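Local coordinates for putative secreted endoglycosylceramidase (PDB 6JYZ), which probably hydrolyses the O-glycosidic bond between sugar and ceramide in galactosylceramide-type glycolipids, as a glycoside hydrolase of family 5, at residues V347-I355 with G415-G423; A406-G415 with D427-P437. All blocks are in the same frame, centred on the assembly; numbering follows the deposited sequence.

Contact 1 (V347-I355 with G415-G423); sequences VDAMNTHRI and GLTEVATEG. With EDO (1,2-ethanediol), chain F.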
ATOM      1  N   VAL A 347      -7.080  -3.987  13.498  1.00 10.29           N
ATOM      2  CA  VAL A 347      -8.022  -2.872  13.299  1.00 10.30           C
ATOM      3  C   VAL A 347      -8.228  -2.054  14.585  1.00 10.64           C
ATOM      4  O   VAL A 347      -8.270  -0.819  14.545  1.00 10.65           O
ATOM      5  CB  VAL A 347      -9.329  -3.411  12.698  1.00 10.76           C
ATOM      6  CG1 VAL A 347     -10.351  -2.252  12.578  1.00 12.09           C
ATOM      7  CG2 VAL A 347      -9.075  -4.063  11.355  1.00 12.13           C
ATOM      8  N   ASP A 348      -8.296  -2.774  15.723  1.00 10.78           N
ATOM      9  CA  ASP A 348      -8.402  -2.044  16.976  1.00 11.28           C
ATOM     10  C   ASP A 348      -7.260  -1.086  17.170  1.00 11.09           C
ATOM     11  O   ASP A 348      -7.455   0.033  17.623  1.00 11.55           O
ATOM     12  CB  ASP A 348      -8.410  -2.991  18.187  1.00 12.83           C
ATOM     13  CG  ASP A 348      -9.636  -3.892  18.357  1.00 15.49           C
ATOM     14  OD1 ASP A 348     -10.619  -3.788  17.596  1.00 14.94           O
ATOM     15  OD2 ASP A 348      -9.524  -4.830  19.245  1.00 17.51           O
ATOM     16  N   ALA A 349      -6.028  -1.529  16.815  1.00 10.89           N
ATOM     17  CA  ALA A 349      -4.879  -0.657  16.999  1.00 10.74           C
ATOM     18  C   ALA A 349      -4.869   0.505  15.971  1.00  9.36           C
ATOM     19  O   ALA A 349      -4.459   1.606  16.300  1.00 10.61           O
ATOM     20  CB  ALA A 349      -3.621  -1.515  16.863  1.00 12.38           C
ATOM     21  N   MET A 350      -5.375   0.245  14.729  1.00  9.74           N
ATOM     22  CA  MET A 350      -5.542   1.376  13.808  1.00  9.68           C
ATOM     23  C   MET A 350      -6.443   2.461  14.397  1.00 10.03           C
ATOM     24  O   MET A 350      -6.245   3.630  14.146  1.00 10.72           O
ATOM     25  CB  MET A 350      -6.092   0.936  12.446  1.00 11.20           C
ATOM     26  CG  MET A 350      -5.143  -0.074  11.726  1.00 11.77           C
ATOM     27  SD  MET A 350      -6.012  -0.663  10.136  1.00 16.94           S
ATOM     28  CE  MET A 350      -5.289   0.523   9.554  1.00  8.58           C
ATOM     29  N   ASN A 351      -7.489   1.992  15.106  1.00 10.32           N
ATOM     30  CA  ASN A 351      -8.381   2.974  15.728  1.00 10.14           C
ATOM     31  C   ASN A 351      -7.747   3.668  16.926  1.00 10.77           C
ATOM     32  O   ASN A 351      -7.786   4.903  16.979  1.00 11.66           O
ATOM     33  CB  ASN A 351      -9.654   2.250  16.164  1.00 11.25           C
ATOM     34  CG  ASN A 351     -10.532   1.819  15.042  1.00 10.63           C
ATOM     35  OD1 ASN A 351     -10.448   2.388  13.941  1.00 12.37           O
ATOM     36  ND2 ASN A 351     -11.441   0.868  15.318  1.00 13.73           N
ATOM     37  N   THR A 352      -7.031   2.912  17.783  1.00 11.09           N
ATOM     38  CA  THR A 352      -6.385   3.552  18.924  1.00 12.32           C
ATOM     39  C   THR A 352      -5.417   4.645  18.493  1.00 11.32           C
ATOM     40  O   THR A 352      -5.275   5.687  19.120  1.00 12.87           O
ATOM     41  CB  THR A 352      -5.594   2.476  19.695  1.00 15.65           C
ATOM     42  OG1 THR A 352      -6.541   1.530  20.203  1.00 20.85           O
ATOM     43  CG2 THR A 352      -4.579   2.979  20.716  1.00 19.23           C
ATOM     44  N   HIS A 353      -4.660   4.392  17.386  1.00 10.63           N
ATOM     45  CA  HIS A 353      -3.664   5.325  16.907  1.00 10.64           C
ATOM     46  C   HIS A 353      -4.178   6.278  15.820  1.00 11.38           C
ATOM     47  O   HIS A 353      -3.474   7.150  15.377  1.00 11.61           O
ATOM     48  CB  HIS A 353      -2.436   4.545  16.415  1.00 11.37           C
ATOM     49  CG  HIS A 353      -1.777   3.792  17.526  1.00 10.66           C
ATOM     50  ND1 HIS A 353      -1.078   4.436  18.544  1.00 12.19           N
ATOM     51  CD2 HIS A 353      -1.717   2.469  17.743  1.00 11.62           C
ATOM     52  CE1 HIS A 353      -0.611   3.470  19.359  1.00 12.54           C
ATOM     53  NE2 HIS A 353      -0.992   2.288  18.924  1.00 12.69           N
ATOM     54  N   ARG A 354      -5.437   6.080  15.411  1.00 10.83           N
ATOM     55  CA  ARG A 354      -6.079   6.938  14.398  1.00 11.55           C
ATOM     56  C   ARG A 354      -5.275   6.994  13.094  1.00 10.37           C
ATOM     57  O   ARG A 354      -4.989   8.060  12.589  1.00 11.40           O
ATOM     58  CB  ARG A 354      -6.380   8.343  14.925  1.00 11.83           C
ATOM     59  CG  ARG A 354      -7.207   8.290  16.221  1.00 13.86           C
ATOM     60  CD  ARG A 354      -7.577   9.715  16.711  1.00 16.48           C
ATOM     61  NE  ARG A 354      -6.399  10.386  17.060  1.00 18.37           N
ATOM     62  CZ  ARG A 354      -5.721   9.944  18.157  1.00 23.81           C
ATOM     63  NH1 ARG A 354      -6.186   8.965  18.895  1.00 25.63           N
ATOM     64  NH2 ARG A 354      -4.526  10.389  18.411  1.00 28.08           N
ATOM     65  N   ILE A 355      -4.982   5.787  12.588  1.00 10.62           N
ATOM     66  CA  ILE A 355      -4.290   5.723  11.294  1.00 10.43           C
ATOM     67  C   ILE A 355      -5.133   4.960  10.296  1.00 10.47           C
ATOM     68  O   ILE A 355      -6.063   4.209  10.591  1.00 11.35           O
ATOM     69  CB  ILE A 355      -2.871   5.102  11.401  1.00 10.75           C
ATOM     70  CG1 ILE A 355      -2.942   3.605  11.720  1.00 11.05           C
ATOM     71  CG2 ILE A 355      -2.023   5.904  12.375  1.00 12.44           C
ATOM     72  CD1 ILE A 355      -1.616   2.868  11.368  1.00 13.00           C
ATOM     73  N   GLY A 415     -11.395  17.795  13.558  1.00 12.52           N
ATOM     74  CA  GLY A 415     -10.869  17.736  14.916  1.00 12.58           C
ATOM     75  C   GLY A 415     -11.097  16.375  15.530  1.00 11.82           C
ATOM     76  O   GLY A 415     -11.324  16.309  16.733  1.00 12.99           O
ATOM     77  N   LEU A 416     -10.954  15.252  14.803  1.00 12.08           N
ATOM     78  CA  LEU A 416     -11.111  13.934  15.380  1.00 11.57           C
ATOM     79  C   LEU A 416     -10.162  13.753  16.552  1.00 11.67           C
ATOM     80  O   LEU A 416      -8.969  14.063  16.427  1.00 13.73           O
ATOM     81  CB  LEU A 416     -10.774  12.924  14.283  1.00 12.07           C
ATOM     82  CG  LEU A 416     -10.978  11.479  14.627  1.00 12.19           C
ATOM     83  CD1 LEU A 416     -12.460  11.109  14.841  1.00 13.10           C
ATOM     84  CD2 LEU A 416     -10.384  10.624  13.503  1.00 14.11           C
ATOM     85  N   THR A 417     -10.664  13.218  17.665  1.00 12.36           N
ATOM     86  CA  THR A 417      -9.818  12.949  18.832  1.00 11.96           C
ATOM     87  C   THR A 417      -9.773  11.490  19.200  1.00 12.57           C
ATOM     88  O   THR A 417      -8.744  11.090  19.794  1.00 14.66           O
ATOM     89  CB  THR A 417     -10.177  13.820  20.041  1.00 13.68           C
ATOM     90  OG1 THR A 417     -11.534  13.524  20.342  1.00 15.37           O
ATOM     91  CG2 THR A 417      -9.968  15.308  19.801  1.00 15.26           C
ATOM     92  N   GLU A 418     -10.801  10.694  18.969  1.00 12.01           N
ATOM     93  CA  GLU A 418     -10.783   9.325  19.416  1.00 13.02           C
ATOM     94  C   GLU A 418     -11.617   8.505  18.458  1.00 12.27           C
ATOM     95  O   GLU A 418     -12.692   8.935  18.014  1.00 13.14           O
ATOM     96  CB  GLU A 418     -11.439   9.229  20.798  1.00 17.24           C
ATOM     97  CG  GLU A 418     -10.617   9.764  21.930  1.00 28.36           C
ATOM     98  CD  GLU A 418     -11.210   9.551  23.324  1.00 38.75           C
ATOM     99  OE1 GLU A 418     -12.001   8.594  23.503  1.00 36.78           O
ATOM    100  OE2 GLU A 418     -10.860  10.354  24.227  1.00 46.68           O
ATOM    101  N   VAL A 419     -11.166   7.305  18.175  1.00 12.21           N
ATOM    102  CA  VAL A 419     -11.841   6.334  17.381  1.00 12.22           C
ATOM    103  C   VAL A 419     -11.810   5.008  18.111  1.00 13.02           C
ATOM    104  O   VAL A 419     -10.705   4.560  18.496  1.00 13.93           O
ATOM    105  CB  VAL A 419     -11.167   6.154  15.989  1.00 13.10           C
ATOM    106  CG1 VAL A 419     -11.930   5.170  15.153  1.00 15.03           C
ATOM    107  CG2 VAL A 419     -11.067   7.492  15.289  1.00 13.86           C
ATOM    108  N   ALA A 420     -12.948   4.383  18.301  1.00 13.68           N
ATOM    109  CA  ALA A 420     -13.069   3.124  19.024  1.00 14.52           C
ATOM    110  C   ALA A 420     -14.091   2.263  18.338  1.00 13.44           C
ATOM    111  O   ALA A 420     -14.777   2.656  17.363  1.00 14.93           O
ATOM    112  CB  ALA A 420     -13.407   3.382  20.483  1.00 16.65           C
ATOM    113  N   THR A 421     -14.225   0.995  18.776  1.00 14.18           N
ATOM    114  CA  THR A 421     -15.152   0.081  18.168  1.00 13.90           C
ATOM    115  C   THR A 421     -16.606   0.621  18.235  1.00 15.89           C
ATOM    116  O   THR A 421     -17.314   0.515  17.235  1.00 19.72           O
ATOM    117  CB  THR A 421     -15.080  -1.300  18.815  1.00 16.78           C
ATOM    118  OG1 THR A 421     -13.743  -1.754  18.535  1.00 17.79           O
ATOM    119  CG2 THR A 421     -16.024  -2.256  18.161  1.00 20.42           C
ATOM    120  N   GLU A 422     -16.930   1.267  19.328  1.00 16.26           N
ATOM    121  CA  GLU A 422     -18.286   1.811  19.532  1.00 15.93           C
ATOM    122  C   GLU A 422     -18.489   3.160  18.891  1.00 15.75           C
ATOM    123  O   GLU A 422     -19.605   3.683  19.005  1.00 17.40           O
ATOM    124  CB  GLU A 422     -18.549   1.955  21.025  1.00 20.72           C
ATOM    125  CG  GLU A 422     -17.485   2.755  21.774  1.00 31.90           C
ATOM    126  CD  GLU A 422     -16.157   2.124  22.314  1.00 37.86           C
ATOM    127  OE1 GLU A 422     -15.610   0.931  21.856  1.00 26.26           O
ATOM    128  OE2 GLU A 422     -15.605   2.822  23.256  1.00 40.38           O
ATOM    129  N   GLY A 423     -17.502   3.804  18.320  1.00 14.59           N
ATOM    130  CA  GLY A 423     -17.734   5.017  17.559  1.00 13.66           C
ATOM    131  C   GLY A 423     -16.608   5.999  17.758  1.00 12.81           C
ATOM    132  O   GLY A 423     -15.450   5.634  18.035  1.00 14.99           O
TER
HETATM  133  C1  EDO F 505     -14.535   6.959  21.447  1.00 33.47           C
HETATM  134  O1  EDO F 505     -14.279   8.141  22.198  1.00 33.04           O
HETATM  135  C2  EDO F 505     -15.981   6.753  21.447  1.00 30.50           C
HETATM  136  O2  EDO F 505     -16.641   6.968  22.684  1.00 32.99           O
HETATM  137  O   HOH W   1     -13.094  -4.475  18.513  1.00 21.00           O
HETATM  138  O   HOH W   2      -8.404   6.885  19.003  1.00 13.53           O
HETATM  139  O   HOH W   3     -11.413  -0.305  17.898  1.00 15.19           O
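Asn351 and Val419 carry the direct packing between helix 347-353 and strand 416-420, whose short axes run antiparallel at 167° and approach to 6.6 Å. Val419 holds CG1 anti to its backbone N (chi1 -178°), which lays that methyl against the amide of Asn351, 3.4 Å from OD1; the two side chains cross at about a right angle. Its other methyl, CG2, meets CG of Arg354 more loosely. No direct hydrogen bond joins the segments, so water supplies the polar link. Water 2 donates to Asn351 O and accepts from Val419 N at 2.9 Å and from Arg354 NH1, lying in the plane of the guanidinium at its edge. A bend at chi3 (-65°) brings one guanidinium face beneath Thr417 O, which is 3.4 Å from NH1 but at too poor an angle for a bond. At the other end, Asn351 ND2 gives a proton to water 3, 2.8 Å away, which also bonds Thr421 OG1; water 1 joins that hydroxyl to Asp348 OD1. Asp348 is further tied by a salt bridge to Arg407, and Asn351 OD1 accepts from Arg43. Arg354, at positive phi, closes the helix in a Schellman motif, while Thr417 and Glu418 form a classic beta bulge opposite Arg425. This water-mediated junction joins a helix of the family 5 glycosidase domain to an edge strand of a four-stranded antiparallel sheet.

Contact 2 (A406-G415 with D427-P437); sequences ARAYPRAAPG and DGSGRIEAWYP. With IPA (isopropyl alcohol), chain C.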
ATOM      1  N   ALA A 406     -14.318  -4.515   6.965  1.00 12.49           N
ATOM      2  CA  ALA A 406     -15.489  -3.679   6.696  1.00 12.83           C
ATOM      3  C   ALA A 406     -15.958  -2.896   7.931  1.00 11.55           C
ATOM      4  O   ALA A 406     -16.998  -2.219   7.831  1.00 12.09           O
ATOM      5  CB  ALA A 406     -16.618  -4.533   6.140  1.00 13.93           C
ATOM      6  N   ARG A 407     -15.270  -3.000   9.042  1.00 11.00           N
ATOM      7  CA  ARG A 407     -15.749  -2.356  10.264  1.00 11.29           C
ATOM      8  C   ARG A 407     -15.980  -0.875  10.089  1.00 11.41           C
ATOM      9  O   ARG A 407     -15.281  -0.148   9.368  1.00 12.18           O
ATOM     10  CB  ARG A 407     -14.802  -2.618  11.431  1.00 11.61           C
ATOM     11  CG  ARG A 407     -15.011  -4.030  12.001  1.00 12.26           C
ATOM     12  CD  ARG A 407     -13.879  -4.517  12.899  1.00 14.33           C
ATOM     13  NE  ARG A 407     -13.596  -3.583  13.962  1.00 14.13           N
ATOM     14  CZ  ARG A 407     -12.590  -3.705  14.870  1.00 13.10           C
ATOM     15  NH1 ARG A 407     -11.853  -4.815  14.874  1.00 14.66           N
ATOM     16  NH2 ARG A 407     -12.321  -2.686  15.666  1.00 16.23           N
ATOM     17  N   ALA A 408     -16.980  -0.351  10.816  1.00 11.56           N
ATOM     18  CA  ALA A 408     -17.357   1.047  10.783  1.00 10.88           C
ATOM     19  C   ALA A 408     -16.170   1.949  11.111  1.00 10.34           C
ATOM     20  O   ALA A 408     -15.343   1.634  12.027  1.00 11.72           O
ATOM     21  CB  ALA A 408     -18.481   1.277  11.834  1.00 11.39           C
ATOM     22  N   TYR A 409     -16.086   3.110  10.469  1.00 10.24           N
ATOM     23  CA  TYR A 409     -15.075   4.104  10.808  1.00  9.52           C
ATOM     24  C   TYR A 409     -15.473   5.462  10.270  1.00  9.89           C
ATOM     25  O   TYR A 409     -16.192   5.534   9.263  1.00 10.59           O
ATOM     26  CB  TYR A 409     -13.653   3.721  10.269  1.00 10.37           C
ATOM     27  CG  TYR A 409     -13.479   3.805   8.755  1.00  9.44           C
ATOM     28  CD1 TYR A 409     -14.104   2.894   7.931  1.00 10.94           C
ATOM     29  CD2 TYR A 409     -12.729   4.816   8.206  1.00 10.18           C
ATOM     30  CE1 TYR A 409     -13.992   2.975   6.536  1.00 11.17           C
ATOM     31  CE2 TYR A 409     -12.582   4.898   6.813  1.00 10.52           C
ATOM     32  CZ  TYR A 409     -13.235   3.999   6.000  1.00 10.71           C
ATOM     33  OH  TYR A 409     -13.062   4.097   4.623  1.00 11.99           O
ATOM     34  N   PRO A 410     -14.942   6.534  10.822  1.00  9.67           N
ATOM     35  CA  PRO A 410     -15.127   7.877  10.254  1.00 10.84           C
ATOM     36  C   PRO A 410     -14.137   8.072   9.102  1.00 11.38           C
ATOM     37  O   PRO A 410     -12.898   8.017   9.307  1.00 11.48           O
ATOM     38  CB  PRO A 410     -14.834   8.834  11.421  1.00 11.35           C
ATOM     39  CG  PRO A 410     -13.836   8.028  12.290  1.00 10.87           C
ATOM     40  CD  PRO A 410     -14.230   6.579  12.147  1.00 10.60           C
ATOM     41  N   ARG A 411     -14.638   8.297   7.911  1.00 10.43           N
ATOM     42  CA  ARG A 411     -13.807   8.643   6.757  1.00 11.01           C
ATOM     43  C   ARG A 411     -13.175  10.007   6.911  1.00 10.56           C
ATOM     44  O   ARG A 411     -11.966  10.220   6.630  1.00 11.67           O
ATOM     45  CB  ARG A 411     -14.635   8.597   5.465  1.00 11.51           C
ATOM     46  CG  ARG A 411     -15.214   7.227   5.137  1.00 11.98           C
ATOM     47  CD  ARG A 411     -16.336   7.412   4.074  1.00 13.48           C
ATOM     48  NE  ARG A 411     -15.904   8.101   2.854  1.00 12.53           N
ATOM     49  CZ  ARG A 411     -15.649   7.530   1.669  1.00 11.56           C
ATOM     50  NH1 ARG A 411     -15.795   6.253   1.471  1.00 11.65           N
ATOM     51  NH2 ARG A 411     -15.217   8.342   0.734  1.00 13.12           N
ATOM     52  N   ALA A 412     -13.948  10.982   7.356  1.00 11.15           N
ATOM     53  CA  ALA A 412     -13.515  12.353   7.497  1.00 11.54           C
ATOM     54  C   ALA A 412     -14.244  12.982   8.669  1.00 11.97           C
ATOM     55  O   ALA A 412     -15.491  12.823   8.760  1.00 13.55           O
ATOM     56  CB  ALA A 412     -13.758  13.151   6.216  1.00 13.67           C
ATOM     57  N   ALA A 413     -13.518  13.635   9.564  1.00 11.12           N
ATOM     58  CA  ALA A 413     -14.170  14.199  10.740  1.00 12.09           C
ATOM     59  C   ALA A 413     -13.375  15.365  11.225  1.00 12.87           C
ATOM     60  O   ALA A 413     -12.133  15.248  11.346  1.00 13.02           O
ATOM     61  CB  ALA A 413     -14.297  13.186  11.804  1.00 15.33           C
ATOM     62  N   PRO A 414     -13.953  16.536  11.473  1.00 13.49           N
ATOM     63  CA  PRO A 414     -13.177  17.702  11.877  1.00 14.34           C
ATOM     64  C   PRO A 414     -12.671  17.570  13.305  1.00 13.27           C
ATOM     65  O   PRO A 414     -13.425  17.238  14.233  1.00 14.79           O
ATOM     66  CB  PRO A 414     -14.180  18.881  11.783  1.00 16.34           C
ATOM     67  CG  PRO A 414     -15.441  18.240  12.038  1.00 16.84           C
ATOM     68  CD  PRO A 414     -15.409  16.827  11.412  1.00 15.64           C
ATOM     69  N   GLY A 415     -11.395  17.795  13.558  1.00 12.52           N
ATOM     70  CA  GLY A 415     -10.869  17.736  14.916  1.00 12.58           C
ATOM     71  C   GLY A 415     -11.097  16.375  15.530  1.00 11.82           C
ATOM     72  O   GLY A 415     -11.324  16.309  16.733  1.00 12.99           O
ATOM     73  N   ASP A 427     -13.560  17.400  18.268  1.00 12.17           N
ATOM     74  CA  ASP A 427     -13.907  18.790  18.550  1.00 13.35           C
ATOM     75  C   ASP A 427     -13.501  19.627  17.373  1.00 13.92           C
ATOM     76  O   ASP A 427     -12.261  19.820  17.189  1.00 14.39           O
ATOM     77  CB  ASP A 427     -13.244  19.235  19.864  1.00 16.82           C
ATOM     78  CG  ASP A 427     -13.655  20.617  20.320  1.00 18.23           C
ATOM     79  OD1 ASP A 427     -14.225  21.336  19.542  1.00 18.86           O
ATOM     80  OD2 ASP A 427     -13.215  20.989  21.464  1.00 25.17           O
ATOM     81  N   GLY A 428     -14.466  20.062  16.571  1.00 13.11           N
ATOM     82  CA  GLY A 428     -14.101  20.825  15.394  1.00 13.66           C
ATOM     83  C   GLY A 428     -15.351  21.206  14.623  1.00 14.21           C
ATOM     84  O   GLY A 428     -16.479  20.829  14.997  1.00 15.16           O
ATOM     85  N   SER A 429     -15.122  21.915  13.526  1.00 15.85           N
ATOM     86  CA  SER A 429     -16.215  22.451  12.710  1.00 15.64           C
ATOM     87  C   SER A 429     -16.132  21.885  11.317  1.00 14.92           C
ATOM     88  O   SER A 429     -15.076  21.998  10.698  1.00 18.26           O
ATOM     89  CB  SER A 429     -16.260  23.999  12.700  1.00 18.14           C
ATOM     90  OG  SER A 429     -16.516  24.435  14.035  1.00 20.87           O
ATOM     91  N   GLY A 430     -17.197  21.280  10.826  1.00 15.23           N
ATOM     92  CA  GLY A 430     -17.231  20.818   9.441  1.00 15.98           C
ATOM     93  C   GLY A 430     -18.083  19.561   9.323  1.00 13.42           C
ATOM     94  O   GLY A 430     -18.756  19.138  10.269  1.00 14.96           O
ATOM     95  N   ARG A 431     -18.051  18.977   8.151  1.00 13.95           N
ATOM     96  CA  ARG A 431     -18.904  17.846   7.832  1.00 13.52           C
ATOM     97  C   ARG A 431     -18.273  16.511   8.222  1.00 14.43           C
ATOM     98  O   ARG A 431     -17.148  16.167   7.797  1.00 16.27           O
ATOM     99  CB  ARG A 431     -19.184  17.827   6.326  1.00 18.17           C
ATOM    100  CG  ARG A 431     -20.093  16.696   5.883  1.00 21.70           C
ATOM    101  CD  ARG A 431     -20.257  16.704   4.364  1.00 30.21           C
ATOM    102  NE  ARG A 431     -20.914  17.941   3.992  1.00 42.73           N
ATOM    103  CZ  ARG A 431     -22.141  18.004   3.494  1.00 52.74           C
ATOM    104  NH1 ARG A 431     -22.848  16.903   3.312  1.00 53.99           N
ATOM    105  NH2 ARG A 431     -22.659  19.175   3.175  1.00 63.41           N
ATOM    106  N   ILE A 432     -18.957  15.760   9.033  1.00 13.34           N
ATOM    107  CA  ILE A 432     -18.569  14.389   9.350  1.00 12.61           C
ATOM    108  C   ILE A 432     -19.015  13.473   8.243  1.00 12.72           C
ATOM    109  O   ILE A 432     -20.191  13.562   7.800  1.00 12.92           O
ATOM    110  CB  ILE A 432     -19.271  13.963  10.654  1.00 12.57           C
ATOM    111  CG1 ILE A 432     -18.725  14.777  11.826  1.00 13.71           C
ATOM    112  CG2 ILE A 432     -19.077  12.474  10.918  1.00 13.96           C
ATOM    113  CD1 ILE A 432     -19.656  14.805  13.061  1.00 16.20           C
ATOM    114  N   GLU A 433     -18.175  12.523   7.804  1.00 12.51           N
ATOM    115  CA  GLU A 433     -18.571  11.474   6.907  1.00 11.88           C
ATOM    116  C   GLU A 433     -18.122  10.145   7.452  1.00 11.66           C
ATOM    117  O   GLU A 433     -16.906   9.997   7.753  1.00 12.12           O
ATOM    118  CB  GLU A 433     -17.944  11.662   5.543  1.00 13.55           C
ATOM    119  CG  GLU A 433     -18.456  12.927   4.879  1.00 15.66           C
ATOM    120  CD  GLU A 433     -17.878  13.183   3.484  1.00 23.88           C
ATOM    121  OE1 GLU A 433     -17.809  12.233   2.662  1.00 23.46           O
ATOM    122  OE2 GLU A 433     -17.624  14.353   3.189  1.00 24.77           O
ATOM    123  N   ALA A 434     -18.996   9.186   7.649  1.00 10.97           N
ATOM    124  CA  ALA A 434     -18.627   7.919   8.265  1.00 11.08           C
ATOM    125  C   ALA A 434     -19.250   6.754   7.528  1.00 10.97           C
ATOM    126  O   ALA A 434     -20.329   6.900   6.883  1.00 13.32           O
ATOM    127  CB  ALA A 434     -18.936   7.904   9.732  1.00 12.01           C
ATOM    128  N   TRP A 435     -18.644   5.575   7.650  1.00 10.78           N
ATOM    129  CA  TRP A 435     -19.126   4.321   7.082  1.00 11.37           C
ATOM    130  C   TRP A 435     -19.580   3.370   8.175  1.00 10.53           C
ATOM    131  O   TRP A 435     -18.926   3.241   9.204  1.00 10.75           O
ATOM    132  CB  TRP A 435     -17.919   3.664   6.358  1.00 11.09           C
ATOM    133  CG  TRP A 435     -18.085   2.206   6.077  1.00 11.06           C
ATOM    134  CD1 TRP A 435     -17.514   1.152   6.755  1.00 10.81           C
ATOM    135  CD2 TRP A 435     -18.924   1.555   5.075  1.00 10.78           C
ATOM    136  NE1 TRP A 435     -17.908  -0.065   6.253  1.00 10.99           N
ATOM    137  CE2 TRP A 435     -18.796   0.160   5.229  1.00 10.35           C
ATOM    138  CE3 TRP A 435     -19.720   2.077   4.030  1.00 11.54           C
ATOM    139  CZ2 TRP A 435     -19.415  -0.730   4.330  1.00 11.17           C
ATOM    140  CZ3 TRP A 435     -20.327   1.171   3.153  1.00 11.95           C
ATOM    141  CH2 TRP A 435     -20.169  -0.205   3.313  1.00 11.82           C
ATOM    142  N   TYR A 436     -20.655   2.621   7.864  1.00 11.02           N
ATOM    143  CA  TYR A 436     -21.107   1.530   8.713  1.00 11.10           C
ATOM    144  C   TYR A 436     -21.457   0.342   7.827  1.00 11.68           C
ATOM    145  O   TYR A 436     -22.198   0.535   6.859  1.00 12.56           O
ATOM    146  CB  TYR A 436     -22.369   1.895   9.534  1.00 11.93           C
ATOM    147  CG  TYR A 436     -22.157   3.056  10.463  1.00 10.70           C
ATOM    148  CD1 TYR A 436     -22.252   4.362  10.005  1.00 10.59           C
ATOM    149  CD2 TYR A 436     -21.786   2.816  11.762  1.00 12.06           C
ATOM    150  CE1 TYR A 436     -21.910   5.429  10.801  1.00 11.72           C
ATOM    151  CE2 TYR A 436     -21.474   3.891  12.601  1.00 11.77           C
ATOM    152  CZ  TYR A 436     -21.527   5.176  12.112  1.00 11.86           C
ATOM    153  OH  TYR A 436     -21.155   6.235  12.899  1.00 15.51           O
ATOM    154  N   PRO A 437     -20.988  -0.877   8.084  1.00 11.95           N
ATOM    155  CA  PRO A 437     -21.315  -2.016   7.220  1.00 12.59           C
ATOM    156  C   PRO A 437     -22.665  -2.623   7.579  1.00 13.56           C
ATOM    157  O   PRO A 437     -23.113  -2.535   8.729  1.00 13.87           O
ATOM    158  CB  PRO A 437     -20.209  -3.053   7.575  1.00 13.32           C
ATOM    159  CG  PRO A 437     -19.878  -2.745   9.043  1.00 13.74           C
ATOM    160  CD  PRO A 437     -20.026  -1.228   9.140  1.00 12.49           C
TER
HETATM  161  C1  IPA C 502     -12.847  10.999   2.963  1.00 30.23           C
HETATM  162  C2  IPA C 502     -14.125  11.703   2.497  1.00 30.30           C
HETATM  163  C3  IPA C 502     -14.110  12.124   1.065  1.00 32.81           C
HETATM  164  O2  IPA C 502     -15.240  10.810   2.603  1.00 22.94           O
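Trp435 turns CG anti to its backbone N (chi1 162°) and Tyr409 places CG between its N and carbonyl carbon (chi1 70°), bringing their rings side by side, neither over the other, on one face of an antiparallel strand pair. Their planes stand at 54°, Tyr409 CE1 4.0 Å from Trp435 CD1. Trp435 NE1 reaches across to Ala406 O, in the loop before Tyr409, at 2.8 Å; the acceptor lies in the indole plane, although the donor stands above the carbonyl plane. A phenylalanine in place of Trp435 would probably leave Ala406 O without this N-H and the chain before Tyr409 less firmly fixed. Backbone bonds both ways join Tyr409 and Trp435. Next comes a classic beta bulge: Arg411 and Ala412 both face Glu433, whose O takes a straight bond from Ala412 N and a weak one from Arg411 N. Pro414 packs CD against Ile432 CG1, and at Gly415 a CB would clash with Asp427 O. Arg411 and Glu433 stay beyond salt-bridge distance, Glu433 pairing with Arg38 and Arg462. An isopropanol, probably from the crystallisation liquor, spans them: its O2 accepts from Arg411 NE at 2.8 Å and NH2 at 3.1 Å, and donates to Glu433 OE1 at 2.9 Å.

Overall arrangement
Contact 1 is a surface contact, with Asn351 and Val419 its buried pair, and its segments meet through waters and modest packing over 318 Å². Contact 2 is partly buried and covers 790 Å², its strands pairing by direct backbone hydrogen bonds. The two share Gly415, where strand 409-414 passes into strand 416-420, and their segments alternate along the chain, with centres 11 Å apart. Contact 2 chiefly joins strands 409-414 and 431-437; through 427-428 it also reaches the antiparallel sheet of contact 1, in which 416-420 and 423-428 are neighbours. Arg407 couples the two contacts, its guanidinium also packing on Val347 and so tying the start of contact 2 to the helix of contact 1.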